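Local coordinates for heme-binding protein A / AI-2 binding protein A (Helicobacter pylori SS1, PDB 6OFQ), which binds peptides in the periplasm as the substrate-binding protein associated with an ABC transporter, and probably delivers them for uptake, at residues I377-T382 and V402-Y407; F35-D40 and D51-V56; V326-F331 and A501-V506; N299-Y304 and F458-A463; R311-H316 and E362-A367. One frame throughout, in Å; residues are numbered along the deposited sequence.

Interaction 1 of 5, residues I377-T382 and V402-Y407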
# COMPACT_ATOMS: atom_id res chain seq x y z
N ILE A 377 15.82 -8.05 15.02
CA ILE A 377 14.85 -7.16 14.37
C ILE A 377 15.36 -6.90 12.97
O ILE A 377 16.54 -6.62 12.74
CB ILE A 377 14.64 -5.86 15.14
CG1 ILE A 377 13.47 -5.06 14.55
CG2 ILE A 377 15.86 -4.96 15.21
CD1 ILE A 377 13.02 -3.94 15.45
N PHE A 378 14.47 -6.93 11.99
CA PHE A 378 14.78 -6.53 10.64
C PHE A 378 14.37 -5.08 10.47
O PHE A 378 13.29 -4.70 10.98
CB PHE A 378 13.96 -7.30 9.58
CG PHE A 378 14.41 -8.69 9.27
CD1 PHE A 378 15.30 -9.36 10.08
CD2 PHE A 378 13.89 -9.39 8.20
CE1 PHE A 378 15.76 -10.63 9.79
CE2 PHE A 378 14.37 -10.64 7.90
CZ PHE A 378 15.25 -11.29 8.71
N THR A 379 15.20 -4.31 9.77
CA THR A 379 14.85 -2.95 9.38
C THR A 379 15.34 -2.74 7.95
O THR A 379 16.07 -3.57 7.41
CB THR A 379 15.50 -1.96 10.35
OG1 THR A 379 15.01 -0.64 10.06
CG2 THR A 379 17.01 -1.96 10.30
N THR A 380 14.85 -1.67 7.32
CA THR A 380 15.28 -1.30 5.98
C THR A 380 16.39 -0.29 5.98
O THR A 380 16.62 0.43 6.96
CB THR A 380 14.16 -0.62 5.18
OG1 THR A 380 13.92 0.69 5.70
CG2 THR A 380 12.86 -1.41 5.26
N SER A 381 17.10 -0.28 4.86
CA SER A 381 18.22 0.66 4.74
C SER A 381 17.76 2.12 4.70
O SER A 381 18.51 3.01 5.12
CB SER A 381 19.04 0.36 3.48
OG SER A 381 18.20 0.41 2.36
N THR A 382 16.56 2.41 4.23
CA THR A 382 16.17 3.79 4.05
C THR A 382 15.39 4.33 5.25
O THR A 382 15.24 5.54 5.33
CB THR A 382 15.37 3.98 2.76
OG1 THR A 382 14.27 3.07 2.74
CG2 THR A 382 16.31 3.75 1.56
N VAL A 402 18.61 -7.63 21.36
CA VAL A 402 18.19 -7.51 19.97
C VAL A 402 19.33 -7.24 18.99
O VAL A 402 20.03 -6.25 19.12
CB VAL A 402 17.16 -6.39 19.79
CG1 VAL A 402 16.72 -6.28 18.33
CG2 VAL A 402 15.97 -6.51 20.74
N LYS A 403 19.51 -8.15 18.05
CA LYS A 403 20.45 -7.92 16.97
C LYS A 403 19.69 -7.22 15.84
O LYS A 403 18.58 -7.66 15.50
CB LYS A 403 21.04 -9.23 16.48
CG LYS A 403 21.95 -9.18 15.26
CD LYS A 403 22.07 -10.58 14.64
CE LYS A 403 23.33 -10.82 13.82
NZ LYS A 403 23.11 -10.76 12.35
N ILE A 404 20.31 -6.22 15.20
CA ILE A 404 19.72 -5.46 14.11
C ILE A 404 20.25 -5.94 12.78
O ILE A 404 21.46 -5.99 12.56
CB ILE A 404 19.96 -3.96 14.24
CG1 ILE A 404 19.35 -3.42 15.53
CG2 ILE A 404 19.42 -3.19 13.04
CD1 ILE A 404 19.75 -2.01 15.86
N GLU A 405 19.37 -6.41 11.90
CA GLU A 405 19.73 -6.76 10.52
C GLU A 405 19.06 -5.78 9.55
O GLU A 405 17.86 -5.47 9.67
CB GLU A 405 19.32 -8.18 10.18
CG GLU A 405 20.15 -9.21 10.96
CD GLU A 405 19.81 -10.64 10.67
OE1 GLU A 405 19.00 -10.91 9.75
OE2 GLU A 405 20.51 -11.49 11.27
N VAL A 406 19.82 -5.27 8.59
CA VAL A 406 19.35 -4.20 7.69
C VAL A 406 19.29 -4.79 6.29
O VAL A 406 20.26 -5.37 5.82
CB VAL A 406 20.31 -2.99 7.73
CG1 VAL A 406 19.74 -1.85 6.92
CG2 VAL A 406 20.57 -2.54 9.15
N TYR A 407 18.19 -4.54 5.57
CA TYR A 407 18.02 -5.04 4.22
C TYR A 407 17.52 -3.90 3.32
O TYR A 407 16.76 -3.04 3.77
CB TYR A 407 16.94 -6.13 4.17
CG TYR A 407 17.35 -7.35 4.95
CD1 TYR A 407 18.29 -8.22 4.42
CD2 TYR A 407 17.00 -7.52 6.29
CE1 TYR A 407 18.74 -9.30 5.14
CE2 TYR A 407 17.45 -8.60 7.02
CZ TYR A 407 18.29 -9.50 6.43
OH TYR A 407 18.82 -10.55 7.18

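Interaction 2 of 5, residues F35-D40 and D51-V56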
# COMPACT_ATOMS: atom_id res chain seq x y z
N PHE A 35 10.10 13.96 -9.28
CA PHE A 35 9.62 13.43 -8.00
C PHE A 35 10.77 12.56 -7.49
O PHE A 35 11.33 11.79 -8.27
CB PHE A 35 8.41 12.57 -8.28
CG PHE A 35 7.80 11.84 -7.13
CD1 PHE A 35 8.21 10.57 -6.78
CD2 PHE A 35 6.73 12.34 -6.43
CE1 PHE A 35 7.60 9.88 -5.74
CE2 PHE A 35 6.10 11.66 -5.40
CZ PHE A 35 6.56 10.41 -5.05
N ALA A 36 11.05 12.63 -6.21
CA ALA A 36 12.07 11.76 -5.65
C ALA A 36 11.52 11.03 -4.43
O ALA A 36 10.72 11.51 -3.63
CB ALA A 36 13.30 12.59 -5.24
N ARG A 37 12.07 9.83 -4.25
CA ARG A 37 11.66 8.90 -3.23
C ARG A 37 12.80 7.99 -2.87
O ARG A 37 13.86 7.97 -3.49
CB ARG A 37 10.41 8.16 -3.69
CG ARG A 37 10.46 7.53 -5.07
CD ARG A 37 11.30 6.27 -5.15
NE ARG A 37 11.26 5.58 -6.44
CZ ARG A 37 10.26 4.85 -6.93
NH1 ARG A 37 9.18 4.76 -6.21
NH2 ARG A 37 10.31 4.35 -8.13
N GLY A 38 12.67 7.25 -1.79
CA GLY A 38 13.74 6.51 -1.16
C GLY A 38 14.11 5.17 -1.70
O GLY A 38 15.26 4.76 -1.57
N ALA A 39 13.20 4.43 -2.32
CA ALA A 39 13.43 3.07 -2.84
C ALA A 39 12.64 2.90 -4.12
O ALA A 39 11.49 3.33 -4.24
CB ALA A 39 13.02 2.05 -1.82
N ASP A 40 13.28 2.22 -5.05
CA ASP A 40 12.67 1.96 -6.36
C ASP A 40 11.48 1.00 -6.25
O ASP A 40 11.34 0.27 -5.32
CB ASP A 40 13.74 1.36 -7.27
CG ASP A 40 13.41 1.41 -8.75
OD1 ASP A 40 12.47 2.12 -9.17
OD2 ASP A 40 14.16 0.69 -9.47
N ASP A 51 3.64 -2.81 -2.70
CA ASP A 51 4.27 -1.68 -2.01
C ASP A 51 4.01 -0.38 -2.76
O ASP A 51 3.98 -0.28 -3.98
CB ASP A 51 5.75 -1.95 -1.79
CG ASP A 51 6.55 -1.87 -3.07
OD1 ASP A 51 6.34 -2.80 -3.92
OD2 ASP A 51 7.36 -0.93 -3.20
N GLY A 52 3.89 0.67 -1.93
CA GLY A 52 3.68 2.01 -2.46
C GLY A 52 4.75 2.46 -3.43
O GLY A 52 4.41 3.19 -4.35
N GLU A 53 6.02 2.14 -3.15
CA GLU A 53 7.03 2.58 -4.10
C GLU A 53 6.82 2.06 -5.50
O GLU A 53 6.95 2.79 -6.49
CB GLU A 53 8.44 2.27 -3.58
CG GLU A 53 8.90 2.98 -2.31
CD GLU A 53 9.15 4.46 -2.43
OE1 GLU A 53 8.70 5.14 -3.35
OE2 GLU A 53 9.90 4.99 -1.55
N SER A 54 6.46 0.79 -5.63
CA SER A 54 6.11 0.24 -6.93
C SER A 54 4.90 0.96 -7.55
O SER A 54 4.88 1.21 -8.76
CB SER A 54 5.80 -1.24 -6.86
OG SER A 54 6.91 -2.03 -6.40
N TYR A 55 3.91 1.25 -6.71
CA TYR A 55 2.71 1.88 -7.24
C TYR A 55 2.86 3.31 -7.66
O TYR A 55 1.95 3.79 -8.35
CB TYR A 55 1.52 1.68 -6.27
CG TYR A 55 1.14 0.23 -6.04
CD1 TYR A 55 1.39 -0.79 -6.94
CD2 TYR A 55 0.40 -0.12 -4.88
CE1 TYR A 55 0.98 -2.07 -6.66
CE2 TYR A 55 -0.06 -1.38 -4.64
CZ TYR A 55 0.25 -2.39 -5.52
OH TYR A 55 -0.25 -3.67 -5.32
N VAL A 56 3.95 3.97 -7.25
CA VAL A 56 4.19 5.29 -7.80
C VAL A 56 4.14 5.28 -9.33
O VAL A 56 3.43 6.09 -9.93
CB VAL A 56 5.54 5.85 -7.31
CG1 VAL A 56 5.83 7.19 -8.01
CG2 VAL A 56 5.58 6.01 -5.79
O HOH W 1 7.85 2.97 -8.99
O HOH W 2 10.08 7.44 -0.35
O HOH W 3 9.67 -1.82 -4.41

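Interaction 3 of 5, residues V326-F331 and A501-V506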
# COMPACT_ATOMS: atom_id res chain seq x y z
N VAL A 326 11.43 11.08 19.25
CA VAL A 326 12.71 10.77 18.63
C VAL A 326 12.71 10.47 17.16
O VAL A 326 13.59 10.91 16.41
CB VAL A 326 13.38 9.56 19.32
CG1 VAL A 326 14.69 9.15 18.65
CG2 VAL A 326 13.65 9.99 20.74
N ILE A 327 11.82 9.57 16.76
CA ILE A 327 11.82 9.08 15.43
C ILE A 327 11.04 10.04 14.58
O ILE A 327 11.37 10.22 13.42
CB ILE A 327 11.21 7.66 15.25
CG1 ILE A 327 12.11 6.57 15.81
CG2 ILE A 327 10.89 7.32 13.79
CD1 ILE A 327 13.06 6.91 16.94
N TYR A 328 9.91 10.52 15.05
CA TYR A 328 9.05 11.31 14.21
C TYR A 328 9.06 12.79 14.44
O TYR A 328 8.38 13.56 13.77
CB TYR A 328 7.58 10.80 14.30
CG TYR A 328 7.33 9.43 13.63
CD1 TYR A 328 7.24 9.29 12.25
CD2 TYR A 328 7.33 8.28 14.39
CE1 TYR A 328 7.13 8.05 11.65
CE2 TYR A 328 7.17 7.03 13.81
CZ TYR A 328 7.09 6.92 12.45
OH TYR A 328 6.91 5.64 11.94
N GLU A 329 9.83 13.25 15.45
CA GLU A 329 9.83 14.64 15.82
C GLU A 329 8.44 15.21 15.99
O GLU A 329 8.14 16.38 15.73
CB GLU A 329 10.62 15.47 14.80
CG GLU A 329 12.03 14.95 14.68
CD GLU A 329 12.99 15.49 15.76
OE1 GLU A 329 12.71 16.50 16.41
OE2 GLU A 329 13.99 14.80 15.91
N GLY A 330 7.57 14.37 16.56
CA GLY A 330 6.25 14.81 16.85
C GLY A 330 5.22 14.71 15.73
O GLY A 330 4.03 14.99 15.91
N PHE A 331 5.69 14.39 14.53
CA PHE A 331 4.83 14.38 13.32
C PHE A 331 4.11 13.03 13.16
O PHE A 331 4.21 12.36 12.13
CB PHE A 331 5.68 14.62 12.06
CG PHE A 331 6.22 16.01 11.97
CD1 PHE A 331 5.47 17.05 11.42
CD2 PHE A 331 7.51 16.27 12.35
CE1 PHE A 331 6.00 18.34 11.29
CE2 PHE A 331 8.05 17.54 12.22
CZ PHE A 331 7.31 18.57 11.71
N ALA A 501 2.93 4.01 15.53
CA ALA A 501 2.44 5.35 15.17
C ALA A 501 1.51 5.35 13.98
O ALA A 501 1.55 4.49 13.11
CB ALA A 501 3.62 6.23 14.81
N TYR A 502 0.64 6.37 13.92
CA TYR A 502 -0.01 6.85 12.72
C TYR A 502 0.84 8.03 12.25
O TYR A 502 0.56 9.14 12.74
CB TYR A 502 -1.46 7.25 12.97
CG TYR A 502 -2.27 6.18 13.63
CD1 TYR A 502 -2.37 4.91 13.08
CD2 TYR A 502 -2.92 6.44 14.84
CE1 TYR A 502 -3.11 3.95 13.75
CE2 TYR A 502 -3.64 5.47 15.54
CZ TYR A 502 -3.70 4.20 14.98
OH TYR A 502 -4.36 3.25 15.70
N PRO A 503 1.77 7.85 11.31
CA PRO A 503 2.57 9.02 10.94
C PRO A 503 1.74 10.01 10.17
O PRO A 503 0.86 9.61 9.38
CB PRO A 503 3.65 8.44 10.03
CG PRO A 503 3.70 6.98 10.37
CD PRO A 503 2.27 6.59 10.72
N TYR A 504 1.99 11.28 10.37
CA TYR A 504 1.38 12.27 9.52
C TYR A 504 1.97 12.13 8.11
O TYR A 504 3.11 11.65 7.95
CB TYR A 504 1.78 13.66 10.02
CG TYR A 504 1.26 14.05 11.36
CD1 TYR A 504 0.25 13.39 12.00
CD2 TYR A 504 1.81 15.16 11.98
CE1 TYR A 504 -0.19 13.80 13.26
CE2 TYR A 504 1.38 15.59 13.21
CZ TYR A 504 0.43 14.89 13.85
OH TYR A 504 -0.00 15.33 15.11
N SER A 505 1.20 12.46 7.09
CA SER A 505 1.74 12.53 5.73
C SER A 505 2.46 13.88 5.64
O SER A 505 1.80 14.91 5.77
CB SER A 505 0.68 12.50 4.62
OG SER A 505 1.36 12.51 3.39
N VAL A 506 3.75 13.87 5.29
CA VAL A 506 4.59 15.05 5.30
C VAL A 506 5.37 15.13 3.99
O VAL A 506 6.20 14.23 3.75
CB VAL A 506 5.55 15.11 6.50
CG1 VAL A 506 6.37 16.41 6.47
CG2 VAL A 506 4.77 15.00 7.79
O HOH W 4 1.93 16.54 16.96
O HOH W 5 5.33 11.62 9.57

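Interaction 4 of 5, residues N299-Y304 and F458-A463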
# COMPACT_ATOMS: atom_id res chain seq x y z
N ASN A 299 6.59 -12.23 15.15
CA ASN A 299 6.25 -13.43 14.40
C ASN A 299 5.70 -14.45 15.36
O ASN A 299 6.45 -15.15 16.06
CB ASN A 299 7.43 -13.98 13.62
CG ASN A 299 7.03 -15.14 12.71
OD1 ASN A 299 6.07 -15.88 13.03
ND2 ASN A 299 7.80 -15.32 11.63
N THR A 300 4.38 -14.46 15.47
CA THR A 300 3.67 -15.24 16.48
C THR A 300 3.80 -16.77 16.29
O THR A 300 3.32 -17.50 17.19
CB THR A 300 2.19 -14.87 16.67
OG1 THR A 300 1.44 -15.25 15.50
CG2 THR A 300 2.02 -13.40 16.98
N GLN A 301 4.41 -17.21 15.20
CA GLN A 301 4.63 -18.66 15.07
C GLN A 301 5.97 -19.08 15.60
O GLN A 301 6.25 -20.28 15.50
CB GLN A 301 4.42 -19.10 13.62
CG GLN A 301 3.06 -18.66 13.10
CD GLN A 301 1.88 -19.23 13.89
OE1 GLN A 301 1.85 -20.43 14.23
NE2 GLN A 301 0.88 -18.39 14.18
N LYS A 302 6.80 -18.14 16.00
CA LYS A 302 8.16 -18.46 16.42
C LYS A 302 8.28 -18.44 17.93
O LYS A 302 7.44 -17.93 18.65
CB LYS A 302 9.18 -17.51 15.79
CG LYS A 302 9.34 -17.80 14.31
CD LYS A 302 10.41 -16.94 13.67
CE LYS A 302 10.65 -17.40 12.25
NZ LYS A 302 11.59 -16.53 11.53
N LYS A 303 9.35 -19.09 18.41
CA LYS A 303 9.72 -19.10 19.81
C LYS A 303 9.69 -17.72 20.43
O LYS A 303 10.03 -16.76 19.77
CB LYS A 303 11.10 -19.78 20.02
CG LYS A 303 11.55 -19.87 21.48
CD LYS A 303 12.87 -20.65 21.52
CE LYS A 303 13.19 -21.02 22.97
NZ LYS A 303 14.59 -21.52 23.07
N TYR A 304 9.22 -17.61 21.65
CA TYR A 304 9.12 -16.38 22.44
C TYR A 304 7.85 -15.61 22.04
O TYR A 304 6.97 -15.31 22.86
CB TYR A 304 10.34 -15.46 22.41
CG TYR A 304 11.64 -16.21 22.65
CD1 TYR A 304 11.85 -16.82 23.88
CD2 TYR A 304 12.61 -16.30 21.68
CE1 TYR A 304 13.06 -17.45 24.13
CE2 TYR A 304 13.83 -16.95 21.90
CZ TYR A 304 14.00 -17.54 23.14
OH TYR A 304 15.22 -18.20 23.36
N PHE A 458 1.93 -13.31 11.42
CA PHE A 458 1.26 -14.61 11.28
C PHE A 458 0.16 -14.78 12.32
O PHE A 458 0.02 -15.80 13.00
CB PHE A 458 2.29 -15.77 11.35
CG PHE A 458 3.20 -15.86 10.14
CD1 PHE A 458 4.28 -15.05 9.99
CD2 PHE A 458 2.83 -16.64 9.05
CE1 PHE A 458 5.08 -15.08 8.86
CE2 PHE A 458 3.69 -16.76 7.98
CZ PHE A 458 4.80 -15.96 7.85
N TYR A 459 -0.61 -13.70 12.48
CA TYR A 459 -1.66 -13.73 13.48
C TYR A 459 -2.82 -14.60 13.02
O TYR A 459 -3.41 -14.31 11.98
CB TYR A 459 -2.15 -12.31 13.75
CG TYR A 459 -3.21 -12.12 14.78
CD1 TYR A 459 -3.17 -12.71 16.03
CD2 TYR A 459 -4.34 -11.35 14.49
CE1 TYR A 459 -4.20 -12.58 16.95
CE2 TYR A 459 -5.33 -11.19 15.42
CZ TYR A 459 -5.28 -11.74 16.68
OH TYR A 459 -6.31 -11.49 17.53
N LYS A 460 -3.13 -15.62 13.80
CA LYS A 460 -4.20 -16.56 13.46
C LYS A 460 -5.17 -16.69 14.63
O LYS A 460 -4.92 -17.39 15.59
CB LYS A 460 -3.57 -17.93 13.17
CG LYS A 460 -2.67 -17.92 11.96
CD LYS A 460 -2.03 -19.27 11.65
CE LYS A 460 -3.09 -20.32 11.48
NZ LYS A 460 -2.28 -21.49 11.05
N SER A 461 -6.27 -15.94 14.55
CA SER A 461 -7.30 -15.98 15.55
C SER A 461 -8.61 -16.22 14.81
O SER A 461 -9.05 -15.39 14.00
CB SER A 461 -7.41 -14.68 16.34
OG SER A 461 -8.65 -14.60 17.04
N ASP A 462 -9.28 -17.32 15.17
CA ASP A 462 -10.61 -17.58 14.64
C ASP A 462 -11.66 -16.57 15.09
O ASP A 462 -12.49 -16.07 14.31
CB ASP A 462 -11.15 -18.95 15.03
CG ASP A 462 -10.55 -20.04 14.17
OD1 ASP A 462 -10.43 -19.82 12.94
OD2 ASP A 462 -10.26 -21.05 14.84
N ALA A 463 -11.63 -16.19 16.36
CA ALA A 463 -12.60 -15.26 16.88
C ALA A 463 -12.50 -13.90 16.17
O ALA A 463 -13.48 -13.24 15.79
CB ALA A 463 -12.43 -15.15 18.40
O HOH W 6 -1.22 -16.12 16.01

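Interaction 5 of 5, residues R311-H316 and E362-A367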
# COMPACT_ATOMS: atom_id res chain seq x y z
N ARG A 311 4.77 -11.09 24.40
CA ARG A 311 4.30 -9.98 23.57
C ARG A 311 3.90 -8.77 24.38
O ARG A 311 4.19 -7.61 24.03
CB ARG A 311 3.26 -10.44 22.56
CG ARG A 311 3.67 -11.55 21.64
CD ARG A 311 2.72 -11.76 20.49
NE ARG A 311 1.36 -12.10 20.87
CZ ARG A 311 0.84 -13.31 20.83
NH1 ARG A 311 1.54 -14.40 20.61
NH2 ARG A 311 -0.43 -13.42 21.16
N LEU A 312 3.10 -9.04 25.41
CA LEU A 312 2.67 -7.98 26.28
C LEU A 312 3.85 -7.30 26.96
O LEU A 312 3.87 -6.09 27.06
CB LEU A 312 1.63 -8.48 27.28
CG LEU A 312 0.28 -8.87 26.69
CD1 LEU A 312 -0.51 -9.67 27.69
CD2 LEU A 312 -0.52 -7.64 26.31
N ALA A 313 4.83 -8.08 27.39
CA ALA A 313 5.99 -7.46 28.03
C ALA A 313 6.67 -6.46 27.11
O ALA A 313 6.99 -5.34 27.48
CB ALA A 313 6.92 -8.58 28.43
N ILE A 314 6.85 -6.90 25.87
CA ILE A 314 7.49 -6.07 24.83
C ILE A 314 6.64 -4.82 24.59
O ILE A 314 7.21 -3.71 24.56
CB ILE A 314 7.67 -6.87 23.53
CG1 ILE A 314 8.75 -7.95 23.71
CG2 ILE A 314 8.04 -5.97 22.34
CD1 ILE A 314 8.91 -8.96 22.59
N ASN A 315 5.30 -4.95 24.55
CA ASN A 315 4.40 -3.80 24.44
C ASN A 315 4.58 -2.80 25.56
O ASN A 315 4.59 -1.60 25.30
CB ASN A 315 2.94 -4.23 24.31
CG ASN A 315 2.50 -4.57 22.87
OD1 ASN A 315 1.71 -3.82 22.24
ND2 ASN A 315 2.80 -5.75 22.40
N HIS A 316 4.75 -3.27 26.79
CA HIS A 316 4.90 -2.38 27.94
C HIS A 316 6.30 -1.82 28.08
O HIS A 316 6.53 -0.96 28.93
CB HIS A 316 4.52 -3.12 29.24
CG HIS A 316 3.07 -3.41 29.43
ND1 HIS A 316 2.12 -2.44 29.60
CD2 HIS A 316 2.39 -4.58 29.35
CE1 HIS A 316 0.92 -2.99 29.67
NE2 HIS A 316 1.05 -4.29 29.50
N GLU A 362 8.04 -8.15 34.98
CA GLU A 362 7.16 -9.11 35.67
C GLU A 362 6.55 -10.09 34.66
O GLU A 362 6.57 -11.30 34.85
CB GLU A 362 6.08 -8.39 36.46
CG GLU A 362 5.15 -9.33 37.22
CD GLU A 362 5.87 -10.32 38.14
OE1 GLU A 362 6.95 -10.03 38.71
OE2 GLU A 362 5.29 -11.42 38.28
N LEU A 363 6.02 -9.56 33.56
CA LEU A 363 5.47 -10.44 32.52
C LEU A 363 6.44 -11.45 31.99
O LEU A 363 6.10 -12.60 31.73
CB LEU A 363 4.83 -9.57 31.43
CG LEU A 363 3.52 -8.93 31.85
CD1 LEU A 363 3.18 -7.79 30.92
CD2 LEU A 363 2.36 -9.94 31.74
N LEU A 364 7.65 -11.00 31.68
CA LEU A 364 8.69 -11.94 31.31
C LEU A 364 9.07 -12.98 32.34
O LEU A 364 9.26 -14.11 31.90
CB LEU A 364 9.99 -11.22 30.91
CG LEU A 364 10.08 -10.54 29.56
CD1 LEU A 364 11.52 -10.11 29.29
CD2 LEU A 364 9.66 -11.54 28.50
N LYS A 365 9.06 -12.60 33.61
CA LYS A 365 9.23 -13.59 34.68
C LYS A 365 8.08 -14.59 34.61
O LYS A 365 8.31 -15.80 34.70
CB LYS A 365 9.26 -12.98 36.07
CG LYS A 365 10.51 -12.18 36.33
CD LYS A 365 10.61 -11.83 37.81
CE LYS A 365 11.90 -11.05 38.06
NZ LYS A 365 11.60 -9.96 39.01
N GLN A 366 6.86 -14.07 34.49
CA GLN A 366 5.69 -14.98 34.44
C GLN A 366 5.69 -15.96 33.28
O GLN A 366 5.28 -17.13 33.37
CB GLN A 366 4.43 -14.15 34.43
CG GLN A 366 4.23 -13.51 35.80
CD GLN A 366 2.88 -12.88 35.96
OE1 GLN A 366 1.98 -13.12 35.13
NE2 GLN A 366 2.72 -12.05 36.98
N ALA A 367 6.23 -15.51 32.15
CA ALA A 367 6.34 -16.37 30.99
C ALA A 367 7.43 -17.40 31.02
O ALA A 367 7.51 -18.20 30.10
CB ALA A 367 6.60 -15.50 29.76

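Interaction 1 of 5, residues I377-T382 and V402-Y407
Ile-377 to Thr-380 pair in parallel with Ile-404 to Tyr-407 as the two strands of a beta-alpha-beta unit, connected through helix 386-396. Five backbone hydrogen bonds join the segments: Ile-377 N gives to Lys-403 O, Glu-405 N to Ile-377 O, Thr-379 N to Glu-405 O, Tyr-407 N to Thr-379 O and, from just past the strand end, Ser-381 N to Tyr-407 O. The last is the most bent, 138° at the hydrogen, and its donor stands above the carbonyl plane.

Apolar contacts line the face that carries Ile-377, Thr-379, Ile-404 and Val-406. Ile-377 CG2 meets Val-402 CG1 at 3.5 Å, tight for two methyls, while Thr-379 CG2 touches Val-406 CG2 at 3.8 Å. Helix 386-396 covers part of this side, with Ile-391 against Ile-377.

On the opposite face, aromatic and polar groups gather. Tyr-407 turns an edge to the Phe-378 ring, centroids 4.7 Å apart and planes at 53°, CE2 lying over the ring centre. Glu-405 is gripped at both oxygens: Lys-403 NZ forms a salt bridge to OE2 at 2.9 Å, and Tyr-407 OH donates to OE1 at 2.6 Å. That same Glu-405 OE1 lies 3.3 Å from Phe-378 CE1.

Interaction 2 of 5, residues F35-D40 and D51-V56
A single guanidinium nitrogen, Arg-37 NH1, holds both the side chain and the main chain of Glu-53: it donates to OE1 at 2.9 Å, a salt bridge, and to the carbonyl O at 3.0 Å. Both acceptors lie near the guanidinium plane, although the carboxylate is turned 76° to it and OE1 is met from above its own plane. The side chains slide past each other in opposite directions, each bent at chi2 (74° in Arg-37, -70° in Glu-53). Water 1 links Arg-37 NH2 to Glu-53 O. Glu-53 OE2 takes a weak bond from Ala-39 N at 3.4 Å and a hydrogen bond from water 2, which accepts from Gly-38 N.

Val-56 CG1 packs on Phe-35 CE1 at 3.9 Å, and Val-245 of strand 242-247 touches both residues. Strand 32-37 meets the start of helix 52-61, where Asp-51 is the N-cap: its OD2 accepts from Ser-54 N.

Arg-37 NE bonds to Thr-247 OG1, and NH2 forms a longer salt bridge, 3.3 Å, with Asp-40 OD1; Asp-40 OD2 accepts from Asp-222 N. Two acids probably balance the guanidinium charge; bonds from NE, NH1 and NH2 fix its rotation, and those from NH1 join the strand end to the first helical turn.

Interaction 3 of 5, residues V326-F331 and A501-V506
Phe-331 and Tyr-504 form the close part of this contact. One face of the Tyr-504 ring covers the carbonyl carbon of Phe-331, which sits 3.3 Å above the ring plane, offset toward the rim at CD2. The two side chains cross at about a right angle, and Tyr-504 CD2 comes to the edge of the Phe-331 ring, 3.9 Å from Phe-331 CB. The backbone N of Tyr-504 donates to Phe-331 O at 3.0 Å, from above the carbonyl plane.

Phe-331 closes a type I' beta turn that begins at Tyr-328, its N bonded to Tyr-328 O. The turn leads from helix 320-328 to strand 332-334, which pairs antiparallel with strand 497-510 in a mixed sheet. On the inner side, Tyr-328 reaches the long strand with a different ring carbon for each neighbour: CE2 meets Ala-501 CB and CE1 meets Pro-503 CG, both at 3.8 Å. Strand 292-298 borders Pro-503 there.

Contact is looser at Val-506, whose CG2 stays 4.2 Å from Phe-331 CD1. Water 5 bridges two carbonyls, donating to Phe-331 O and, at 2.7 Å, to Tyr-504 O. Toward solvent, water 4 spans the O of exposed Gly-330 and Tyr-504 OH.

Interaction 4 of 5, residues N299-Y304 and F458-A463
Asn-299 to Lys-302 make a type I beta turn, which brings Thr-300 to within 5.8 Å, CA to CA, of Phe-458, a residue with positive phi (49°). The turn is tightened by an Asx turn at its start, where Asn-299 OD1 accepts from Gln-301 N at 3.0 Å.

Three side chains of the turn converge on Phe-458. With CG anti to the backbone N (chi1 -173°), the Asn-299 amide comes beside the phenylalanine ring and almost parallel to it, planes 9° apart, its OD1 3.6 Å from CD1. Gln-301 approaches at about a right angle: CG packs on Phe-458 CB at 3.5 Å, the chain bends at chi2, turning CD back, and NE2 donates to Phe-458 O at 3.0 Å, in the plane of that carbonyl. Thr-300 OG1 is 2.9 Å from the same oxygen at a poor angle, without a hydrogen bond; its partners are Ser-457 O and water 6, which donates to Thr-300 OG1, accepts from Lys-460 N and so bridges the two loops.

The turn follows strand 292-298 and leads toward helix 308-317, while 458-461 precedes helix 462-473, N-capped by Ser-461. Asn-299 ND2 bonds to His-421 O, just before strand 423-429, and Tyr-459 is packed on helix 477-494.

Interaction 5 of 5, residues R311-H316 and E362-A367
Leu-363 carries most of the contact with Ala-313, and two neighbouring residues of helix 308-317 receive its tip. Its CB bears directly on Ala-313 CB, 3.8 Å away, where the backbones also come nearest, 5.4 Å between the CA atoms of Ala-313 and Leu-363. CG, anti to the carbonyl carbon (chi1 -73°), carries CD1 toward the facing helix. That methyl does the rest of the touching. It meets Leu-312 CB at 4.0 Å, Ala-313 N at 3.9 Å and His-316 CD2 at 3.7 Å, reaching the imidazole obliquely. CD1 therefore sits against residues one turn apart on the facing helix.

Leu-364 adds a second wall to the small side chain of Ala-313: its CG lies 3.9 Å from Ala-313 CB and its CD2 4.0 Å. The alanine methyl thus touches two leucines that follow each other in sequence. No hydrogen bond crosses between the segments, and the packing is wholly of van der Waals type. The polar end of His-316 is engaged apart from it, ND1 bonding to Glu-354 O, so the imidazole presents carbon to the leucine.

The two helices run nearly antiparallel, at 167°, with the segment axes 8.5 Å apart at closest approach. Leu-309 of helix 308-317 extends the packing along Leu-363 and Ala-367. On its other side that helix rests on strand 497-510, through Ile-314 and Asn-315 on Val-498, while Leu-364 also touches Ile-398, ahead of strand 400-407.

Interactions 1 and 3 reach the same mixed sheet, with centres about 20 Å apart, and interaction 1 is nested in the chain loop that interaction 3 closes. Interaction 2 belongs to another sheet yet touches interaction 1, Thr-382 CG2 packing on Gly-38 O at 3.5 Å; Trp-409, which touches Thr-380, also bonds to Asp-51 of interaction 2. Interactions 4 and 5 lie further out, centres about 16 Å apart, and meet where Thr-300 CG2 packs on Arg-311 NH1 at 3.8 Å. Helix 357-366 of interaction 5 is followed in the chain by strand 373-380 of interaction 1. In this type II periplasmic binding protein the peptide probably lies in the cleft between lobes, as in relatives.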